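RabGDI protein (Plasmodium falciparum 3D7, PDB 3P1W) probably acts as a Rab GDP-dissociation inhibitor, binding Rab GTPases in their GDP-bound form during vesicle transport in the malaria parasite. Local coordinates at residues L39-K44 / L106-V111; N66-F71 / N76-Y81. All coordinates share one frame; numbering follows the deposited sequence.

Contact 1: residues L39-K44 / L106-V111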
ATOM      1  N   LEU A  39      14.301  14.534   1.063  1.00 35.49           N
ATOM      2  CA  LEU A  39      15.535  15.130   1.623  1.00 37.35           C
ATOM      3  C   LEU A  39      16.315  15.904   0.559  1.00 39.44           C
ATOM      4  O   LEU A  39      16.750  17.042   0.791  1.00 41.05           O
ATOM      5  CB  LEU A  39      16.424  14.045   2.242  1.00 36.19           C
ATOM      6  CG  LEU A  39      15.855  13.433   3.527  1.00 35.21           C
ATOM      7  CD1 LEU A  39      16.508  12.076   3.909  1.00 34.26           C
ATOM      8  CD2 LEU A  39      15.936  14.425   4.652  1.00 35.53           C
ATOM      9  N   SER A  40      16.499  15.284  -0.603  1.00 40.05           N
ATOM     10  CA  SER A  40      17.192  15.921  -1.722  1.00 42.55           C
ATOM     11  C   SER A  40      16.431  17.161  -2.202  1.00 44.14           C
ATOM     12  O   SER A  40      17.033  18.189  -2.544  1.00 45.02           O
ATOM     13  CB  SER A  40      17.391  14.903  -2.862  1.00 42.05           C
ATOM     14  OG  SER A  40      17.957  15.498  -4.022  1.00 46.37           O
ATOM     15  N   HIS A  41      15.102  17.078  -2.229  1.00 43.93           N
ATOM     16  CA  HIS A  41      14.287  18.233  -2.620  1.00 46.00           C
ATOM     17  C   HIS A  41      14.458  19.426  -1.669  1.00 47.52           C
ATOM     18  O   HIS A  41      14.528  20.585  -2.120  1.00 49.84           O
ATOM     19  CB  HIS A  41      12.811  17.843  -2.717  1.00 45.05           C
ATOM     20  CG  HIS A  41      11.909  18.977  -3.091  1.00 47.39           C
ATOM     21  ND1 HIS A  41      11.157  19.668  -2.161  1.00 48.49           N
ATOM     22  CD2 HIS A  41      11.634  19.541  -4.291  1.00 48.49           C
ATOM     23  CE1 HIS A  41      10.457  20.605  -2.774  1.00 48.97           C
ATOM     24  NE2 HIS A  41      10.726  20.547  -4.066  1.00 49.84           N
ATOM     25  N   TYR A  42      14.534  19.158  -0.365  1.00 46.57           N
ATOM     26  CA  TYR A  42      14.665  20.226   0.635  1.00 47.68           C
ATOM     27  C   TYR A  42      16.136  20.563   0.946  1.00 48.21           C
ATOM     28  O   TYR A  42      16.446  21.104   2.006  1.00 48.33           O
ATOM     29  CB  TYR A  42      13.901  19.874   1.922  1.00 46.64           C
ATOM     30  CG  TYR A  42      12.400  20.070   1.822  1.00 48.28           C
ATOM     31  CD1 TYR A  42      11.546  18.990   1.619  1.00 47.54           C
ATOM     32  CD2 TYR A  42      11.830  21.344   1.933  1.00 52.34           C
ATOM     33  CE1 TYR A  42      10.165  19.162   1.534  1.00 48.54           C
ATOM     34  CE2 TYR A  42      10.451  21.527   1.840  1.00 52.90           C
ATOM     35  CZ  TYR A  42       9.622  20.430   1.643  1.00 50.39           C
ATOM     36  OH  TYR A  42       8.255  20.592   1.550  1.00 51.69           O
ATOM     37  N   GLY A  43      17.030  20.220   0.022  1.00 47.82           N
ATOM     38  CA  GLY A  43      18.400  20.699   0.050  1.00 48.67           C
ATOM     39  C   GLY A  43      19.337  19.932   0.958  1.00 47.45           C
ATOM     40  O   GLY A  43      20.421  20.410   1.241  1.00 47.02           O
ATOM     41  N   LYS A  44      18.951  18.740   1.419  1.00 44.62           N
ATOM     42  CA  LYS A  44      19.832  17.993   2.324  1.00 44.29           C
ATOM     43  C   LYS A  44      20.852  17.171   1.528  1.00 43.61           C
ATOM     44  O   LYS A  44      20.591  16.786   0.392  1.00 43.00           O
ATOM     45  CB  LYS A  44      19.037  17.118   3.297  1.00 43.21           C
ATOM     46  CG  LYS A  44      18.150  17.916   4.271  1.00 45.64           C
ATOM     47  CD  LYS A  44      18.952  18.497   5.414  1.00 48.97           C
ATOM     48  CE  LYS A  44      18.144  19.481   6.259  1.00 51.24           C
ATOM     49  NZ  LYS A  44      19.029  20.156   7.255  1.00 53.47           N
ATOM     50  N   LEU A 106       4.916  12.853  -4.725  1.00 36.48           N
ATOM     51  CA  LEU A 106       5.510  12.661  -6.041  1.00 38.48           C
ATOM     52  C   LEU A 106       5.420  13.944  -6.866  1.00 41.40           C
ATOM     53  O   LEU A 106       6.290  14.196  -7.687  1.00 42.61           O
ATOM     54  CB  LEU A 106       4.845  11.507  -6.802  1.00 37.83           C
ATOM     55  CG  LEU A 106       5.086  10.113  -6.229  1.00 37.36           C
ATOM     56  CD1 LEU A 106       4.098   9.116  -6.788  1.00 36.55           C
ATOM     57  CD2 LEU A 106       6.504   9.650  -6.482  1.00 38.39           C
ATOM     58  N   LYS A 107       4.356  14.729  -6.668  1.00 43.00           N
ATOM     59  CA  LYS A 107       4.223  16.023  -7.346  1.00 46.05           C
ATOM     60  C   LYS A 107       5.301  16.971  -6.845  1.00 47.51           C
ATOM     61  O   LYS A 107       6.063  17.538  -7.639  1.00 49.52           O
ATOM     62  CB  LYS A 107       2.845  16.655  -7.090  1.00 46.79           C
ATOM     63  CG  LYS A 107       1.648  15.839  -7.597  1.00 47.74           C
ATOM     64  CD  LYS A 107       1.026  16.401  -8.852  1.00 51.87           C
ATOM     65  CE  LYS A 107      -0.239  15.656  -9.236  1.00 51.62           C
ATOM     66  NZ  LYS A 107      -0.780  16.191 -10.533  1.00 56.15           N
ATOM     67  N   LYS A 108       5.359  17.147  -5.529  1.00 47.58           N
ATOM     68  CA  LYS A 108       6.327  18.047  -4.905  1.00 49.21           C
ATOM     69  C   LYS A 108       7.770  17.771  -5.336  1.00 49.72           C
ATOM     70  O   LYS A 108       8.516  18.702  -5.661  1.00 51.37           O
ATOM     71  CB  LYS A 108       6.220  17.958  -3.380  1.00 48.31           C
ATOM     72  CG  LYS A 108       7.321  18.707  -2.627  1.00 50.11           C
ATOM     73  CD  LYS A 108       7.201  18.523  -1.124  1.00 49.70           C
ATOM     74  CE  LYS A 108       6.051  19.338  -0.543  1.00 51.43           C
ATOM     75  NZ  LYS A 108       6.329  20.787  -0.628  1.00 54.57           N
ATOM     76  N   THR A 109       8.161  16.502  -5.319  1.00 48.51           N
ATOM     77  CA  THR A 109       9.543  16.100  -5.641  1.00 48.80           C
ATOM     78  C   THR A 109       9.797  16.025  -7.157  1.00 50.10           C
ATOM     79  O   THR A 109      10.924  15.778  -7.586  1.00 50.00           O
ATOM     80  CB  THR A 109       9.900  14.734  -4.990  1.00 46.98           C
ATOM     81  OG1 THR A 109       9.066  13.696  -5.531  1.00 44.69           O
ATOM     82  CG2 THR A 109       9.720  14.794  -3.474  1.00 46.05           C
ATOM     83  N   ARG A 110       8.736  16.207  -7.945  1.00 50.93           N
ATOM     84  CA  ARG A 110       8.803  16.207  -9.403  1.00 52.76           C
ATOM     85  C   ARG A 110       9.297  14.872  -9.946  1.00 52.02           C
ATOM     86  O   ARG A 110      10.034  14.822 -10.934  1.00 53.89           O
ATOM     87  CB  ARG A 110       9.674  17.364  -9.911  1.00 54.76           C
ATOM     88  CG  ARG A 110       9.371  18.698  -9.244  1.00 56.22           C
ATOM     89  N   VAL A 111       8.903  13.794  -9.283  1.00 49.82           N
ATOM     90  CA  VAL A 111       9.202  12.453  -9.755  1.00 48.93           C
ATOM     91  C   VAL A 111       8.038  11.884 -10.586  1.00 48.59           C
ATOM     92  O   VAL A 111       8.246  10.980 -11.388  1.00 47.82           O
ATOM     93  CB  VAL A 111       9.594  11.542  -8.558  1.00 47.28           C
ATOM     94  CG1 VAL A 111       9.414  10.078  -8.878  1.00 45.54           C
ATOM     95  CG2 VAL A 111      11.037  11.844  -8.170  1.00 48.25           C
TER
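His41 sets its imidazole beside the last turn before Arg110. Its CG lies anti to the backbone N (chi1 179°), which sends the ring out from the last turn of helix 30-41 toward Lys108 and Thr109. The aliphatic part of Lys108 lies over one face of this ring. Lys108 CG sits 4.1 Å from the centroid of the His41 ring and 29° off its normal, a CH-pi contact. The two side chains cross at about a right angle. His41 NE2 also comes within 3.3 Å of Lys108 O, but the angle is too poor for a hydrogen bond. Nearer the backbone, His41 CB meets the methyl CG2 of Thr109 at 4.4 Å. The Thr109 hydroxyl is hydrogen-bonded to Ile105 O, one turn back.

The contact lies where the last turns of the two helices meet. Helix 30-41 connects parallel strands 20-26 and 46-49, a beta-alpha-beta crossover, consistent with a Rossmann-type fold in this family. On the other side, Arg110, with positive phi, closes the turn in a Schellman motif. Val111 N bonds to Leu106 O, and Arg110 N bonds to Lys107 O.

Tyr42 is the first residue beyond helix 30-41. Its ring reaches the outer end of Lys108, whose chain bends at its third and fourth torsions. These bends bring the ammonium to the phenol, where Lys108 NZ donates a hydrogen bond of 2.9 Å to Tyr42 OH. Lys108 CE is also close, 3.3 Å from Tyr42 OH. The Tyr42 ring further meets that of Trp450 in helix 440-454.

Gly43 has positive phi and is the C-prime residue of the Schellman motif that ends helix 30-41. Lys44 N bonds to Leu39 O, and Gly43 N bonds to Ser40 O. The side chain of Lys44 makes a cation-pi contact with Trp454.

Contact 2: residues N66-F71 / N76-Y81; sequences NLYNTF and NIPSKY
Tyr68 reaches from helix 64-71 across the loop segment 76-81, and its ring makes most of the contact. Ile77 lies over one face of this ring. Its CA stands 4.2 Å above the plane, displaced toward the rim. The side chain follows the same face nearer the ring's root. Ile77 CG1 comes within 3.7 Å of Tyr68 CG and also touches Tyr68 CB. Measured to the centroid, the CH-pi contact from Ile77 CG1 is off-centre, 30° from the ring normal. The first torsion of Ile77 places CG1 anti to the carbonyl carbon (chi1 -61°), and this is the branch that meets the tyrosine. The Ile77 side chain also touches Leu64 and Thr65 of helix 64-71.

Farther out along the ring, Pro78 takes over. Its CD approaches obliquely and lies 3.5 Å from Tyr68 CZ. The same Pro78 CD is 3.2 Å from Tyr68 OH, and Pro78 CG is next to the hydroxyl as well. Asn76 adds a lesser contact through its backbone, with Asn76 O 3.8 Å from Tyr68 CE2.

A connection of four residues lets the loop fold back on helix 64-71. The turn 79-81 is a 3-10 segment, with Tyr81 N bonded to Pro78 O. Strand 405-418 lies alongside both parts, and its Glu407 touches Tyr68 and Tyr81.

Tyr81 meets Tyr68 differently from the residues before it. The Tyr68 hydroxyl lies at the edge of the Tyr81 ring, in its plane, with Tyr68 OH 3.6 Å from Tyr81 CE2. The Tyr81 hydroxyl is hydrogen-bonded to Glu406, while its ring packs edge-to-face with Trp87.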
ATOM      1  N   ASN A  66      14.073 -13.728 -12.541  1.00 30.54           N
ATOM      2  CA  ASN A  66      14.308 -13.464 -11.149  1.00 30.38           C
ATOM      3  C   ASN A  66      13.170 -13.974 -10.280  1.00 27.96           C
ATOM      4  O   ASN A  66      13.428 -14.442  -9.197  1.00 27.68           O
ATOM      5  CB  ASN A  66      14.681 -12.003 -10.929  1.00 31.19           C
ATOM      6  CG  ASN A  66      16.081 -11.698 -11.449  1.00 34.50           C
ATOM      7  OD1 ASN A  66      17.045 -12.430 -11.170  1.00 39.87           O
ATOM      8  ND2 ASN A  66      16.198 -10.647 -12.230  1.00 36.48           N
ATOM      9  N   LEU A  67      11.938 -13.979 -10.798  1.00 27.05           N
ATOM     10  CA  LEU A  67      10.804 -14.526 -10.060  1.00 25.77           C
ATOM     11  C   LEU A  67      11.070 -16.006  -9.815  1.00 25.12           C
ATOM     12  O   LEU A  67      10.958 -16.502  -8.687  1.00 22.33           O
ATOM     13  CB  LEU A  67       9.516 -14.318 -10.858  1.00 25.75           C
ATOM     14  CG  LEU A  67       8.191 -14.693 -10.249  1.00 26.97           C
ATOM     15  CD1 LEU A  67       7.900 -13.782  -9.038  1.00 22.88           C
ATOM     16  CD2 LEU A  67       7.088 -14.608 -11.311  1.00 29.18           C
ATOM     17  N   TYR A  68      11.485 -16.700 -10.880  1.00 25.07           N
ATOM     18  CA  TYR A  68      11.739 -18.128 -10.792  1.00 25.84           C
ATOM     19  C   TYR A  68      12.978 -18.436  -9.964  1.00 26.05           C
ATOM     20  O   TYR A  68      12.971 -19.375  -9.175  1.00 25.72           O
ATOM     21  CB  TYR A  68      11.793 -18.777 -12.209  1.00 26.53           C
ATOM     22  CG  TYR A  68      10.435 -19.285 -12.662  1.00 25.98           C
ATOM     23  CD1 TYR A  68       9.447 -18.406 -13.115  1.00 26.44           C
ATOM     24  CD2 TYR A  68      10.122 -20.635 -12.591  1.00 24.24           C
ATOM     25  CE1 TYR A  68       8.173 -18.859 -13.475  1.00 24.81           C
ATOM     26  CE2 TYR A  68       8.864 -21.094 -12.964  1.00 25.45           C
ATOM     27  CZ  TYR A  68       7.897 -20.205 -13.400  1.00 24.51           C
ATOM     28  OH  TYR A  68       6.662 -20.662 -13.768  1.00 26.88           O
ATOM     29  N   ASN A  69      14.041 -17.650 -10.119  1.00 26.68           N
ATOM     30  CA  ASN A  69      15.250 -17.877  -9.324  1.00 27.42           C
ATOM     31  C   ASN A  69      14.957 -17.731  -7.844  1.00 26.70           C
ATOM     32  O   ASN A  69      15.540 -18.448  -7.009  1.00 26.61           O
ATOM     33  CB  ASN A  69      16.390 -16.920  -9.724  1.00 28.46           C
ATOM     34  CG  ASN A  69      17.110 -17.352 -11.008  1.00 33.30           C
ATOM     35  OD1 ASN A  69      16.854 -18.426 -11.558  1.00 36.96           O
ATOM     36  ND2 ASN A  69      18.011 -16.497 -11.495  1.00 35.14           N
ATOM     37  N   THR A  70      14.072 -16.783  -7.529  1.00 24.42           N
ATOM     38  CA  THR A  70      13.755 -16.433  -6.146  1.00 24.07           C
ATOM     39  C   THR A  70      12.844 -17.444  -5.479  1.00 22.73           C
ATOM     40  O   THR A  70      13.102 -17.841  -4.363  1.00 22.51           O
ATOM     41  CB  THR A  70      13.118 -15.011  -6.061  1.00 23.34           C
ATOM     42  OG1 THR A  70      14.075 -14.045  -6.528  1.00 24.83           O
ATOM     43  CG2 THR A  70      12.673 -14.684  -4.630  1.00 24.59           C
ATOM     44  N   PHE A  71      11.802 -17.869  -6.179  1.00 21.96           N
ATOM     45  CA  PHE A  71      10.770 -18.719  -5.609  1.00 22.22           C
ATOM     46  C   PHE A  71      10.804 -20.176  -6.076  1.00 23.04           C
ATOM     47  O   PHE A  71      10.327 -21.041  -5.365  1.00 22.48           O
ATOM     48  CB  PHE A  71       9.415 -18.180  -6.019  1.00 21.59           C
ATOM     49  CG  PHE A  71       9.028 -16.868  -5.342  1.00 21.38           C
ATOM     50  CD1 PHE A  71       8.399 -16.875  -4.105  1.00 23.79           C
ATOM     51  CD2 PHE A  71       9.274 -15.661  -5.954  1.00 23.02           C
ATOM     52  CE1 PHE A  71       8.011 -15.650  -3.491  1.00 24.37           C
ATOM     53  CE2 PHE A  71       8.898 -14.461  -5.367  1.00 24.83           C
ATOM     54  CZ  PHE A  71       8.274 -14.455  -4.136  1.00 24.36           C
ATOM     55  N   ASN A  76      12.587 -24.964 -14.588  1.00 33.39           N
ATOM     56  CA  ASN A  76      12.705 -24.238 -15.841  1.00 34.12           C
ATOM     57  C   ASN A  76      11.549 -23.259 -15.916  1.00 33.05           C
ATOM     58  O   ASN A  76      10.452 -23.542 -15.426  1.00 32.15           O
ATOM     59  CB  ASN A  76      12.599 -25.172 -17.055  1.00 36.08           C
ATOM     60  CG  ASN A  76      13.794 -26.099 -17.213  1.00 36.67           C
ATOM     61  OD1 ASN A  76      14.916 -25.765 -16.839  1.00 36.31           O
ATOM     62  ND2 ASN A  76      13.544 -27.287 -17.776  1.00 38.30           N
ATOM     63  N   ILE A  77      11.771 -22.120 -16.552  1.00 33.38           N
ATOM     64  CA  ILE A  77      10.680 -21.170 -16.778  1.00 33.09           C
ATOM     65  C   ILE A  77       9.862 -21.682 -17.953  1.00 34.86           C
ATOM     66  O   ILE A  77      10.432 -21.973 -19.006  1.00 35.81           O
ATOM     67  CB  ILE A  77      11.232 -19.767 -17.104  1.00 33.03           C
ATOM     68  CG1 ILE A  77      12.066 -19.236 -15.937  1.00 33.14           C
ATOM     69  CG2 ILE A  77      10.094 -18.795 -17.418  1.00 32.15           C
ATOM     70  CD1 ILE A  77      13.088 -18.189 -16.340  1.00 33.48           C
ATOM     71  N   PRO A  78       8.534 -21.812 -17.790  1.00 34.88           N
ATOM     72  CA  PRO A  78       7.722 -22.250 -18.914  1.00 36.20           C
ATOM     73  C   PRO A  78       7.847 -21.339 -20.141  1.00 37.24           C
ATOM     74  O   PRO A  78       7.762 -20.113 -20.027  1.00 35.04           O
ATOM     75  CB  PRO A  78       6.304 -22.218 -18.345  1.00 35.74           C
ATOM     76  CG  PRO A  78       6.489 -22.456 -16.894  1.00 34.10           C
ATOM     77  CD  PRO A  78       7.738 -21.715 -16.547  1.00 33.70           C
ATOM     78  N   SER A  79       8.053 -21.956 -21.304  1.00 39.16           N
ATOM     79  CA  SER A  79       8.141 -21.233 -22.573  1.00 41.18           C
ATOM     80  C   SER A  79       6.949 -20.346 -22.867  1.00 40.31           C
ATOM     81  O   SER A  79       7.104 -19.306 -23.491  1.00 40.93           O
ATOM     82  CB  SER A  79       8.303 -22.211 -23.740  1.00 43.13           C
ATOM     83  OG  SER A  79       9.615 -22.718 -23.726  1.00 46.58           O
ATOM     84  N   LYS A  80       5.764 -20.746 -22.421  1.00 39.74           N
ATOM     85  CA  LYS A  80       4.560 -19.979 -22.727  1.00 39.85           C
ATOM     86  C   LYS A  80       4.557 -18.577 -22.131  1.00 38.15           C
ATOM     87  O   LYS A  80       3.746 -17.750 -22.540  1.00 37.90           O
ATOM     88  CB  LYS A  80       3.294 -20.727 -22.312  1.00 39.89           C
ATOM     89  CG  LYS A  80       3.107 -20.972 -20.830  1.00 39.27           C
ATOM     90  CD  LYS A  80       1.794 -21.704 -20.627  1.00 41.17           C
ATOM     91  CE  LYS A  80       1.535 -22.039 -19.177  1.00 41.17           C
ATOM     92  NZ  LYS A  80       0.205 -22.707 -19.031  1.00 42.00           N
ATOM     93  N   TYR A  81       5.449 -18.306 -21.175  1.00 36.88           N
ATOM     94  CA  TYR A  81       5.493 -16.985 -20.544  1.00 35.24           C
ATOM     95  C   TYR A  81       6.341 -15.986 -21.309  1.00 36.15           C
ATOM     96  O   TYR A  81       6.327 -14.801 -21.001  1.00 35.37           O
ATOM     97  CB  TYR A  81       5.948 -17.093 -19.085  1.00 33.77           C
ATOM     98  CG  TYR A  81       4.970 -17.846 -18.220  1.00 31.74           C
ATOM     99  CD1 TYR A  81       3.605 -17.829 -18.504  1.00 31.19           C
ATOM    100  CD2 TYR A  81       5.395 -18.556 -17.108  1.00 29.69           C
ATOM    101  CE1 TYR A  81       2.702 -18.498 -17.720  1.00 30.17           C
ATOM    102  CE2 TYR A  81       4.489 -19.241 -16.317  1.00 28.90           C
ATOM    103  CZ  TYR A  81       3.140 -19.201 -16.630  1.00 28.65           C
ATOM    104  OH  TYR A  81       2.221 -19.877 -15.869  1.00 27.36           O
TER

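Overall arrangement
The two contacts are separate sites in one chain. Their centres are 37 Å apart, and their nearest atoms are about 22 Å apart. Along the sequence, contact 2 is nested inside the loop closed by contact 1. Both belong to the GDI-family part of the chain. Contact 1 sits at the Rossmann-like part of the fold, near the C-terminal helix 440-454. Its centre lies about 21 Å from the centre of the chain. Contact 2 is farther out, with its centre about 26 Å from that of the chain. It sits beside strand 405-418, which belongs to a large mixed sheet.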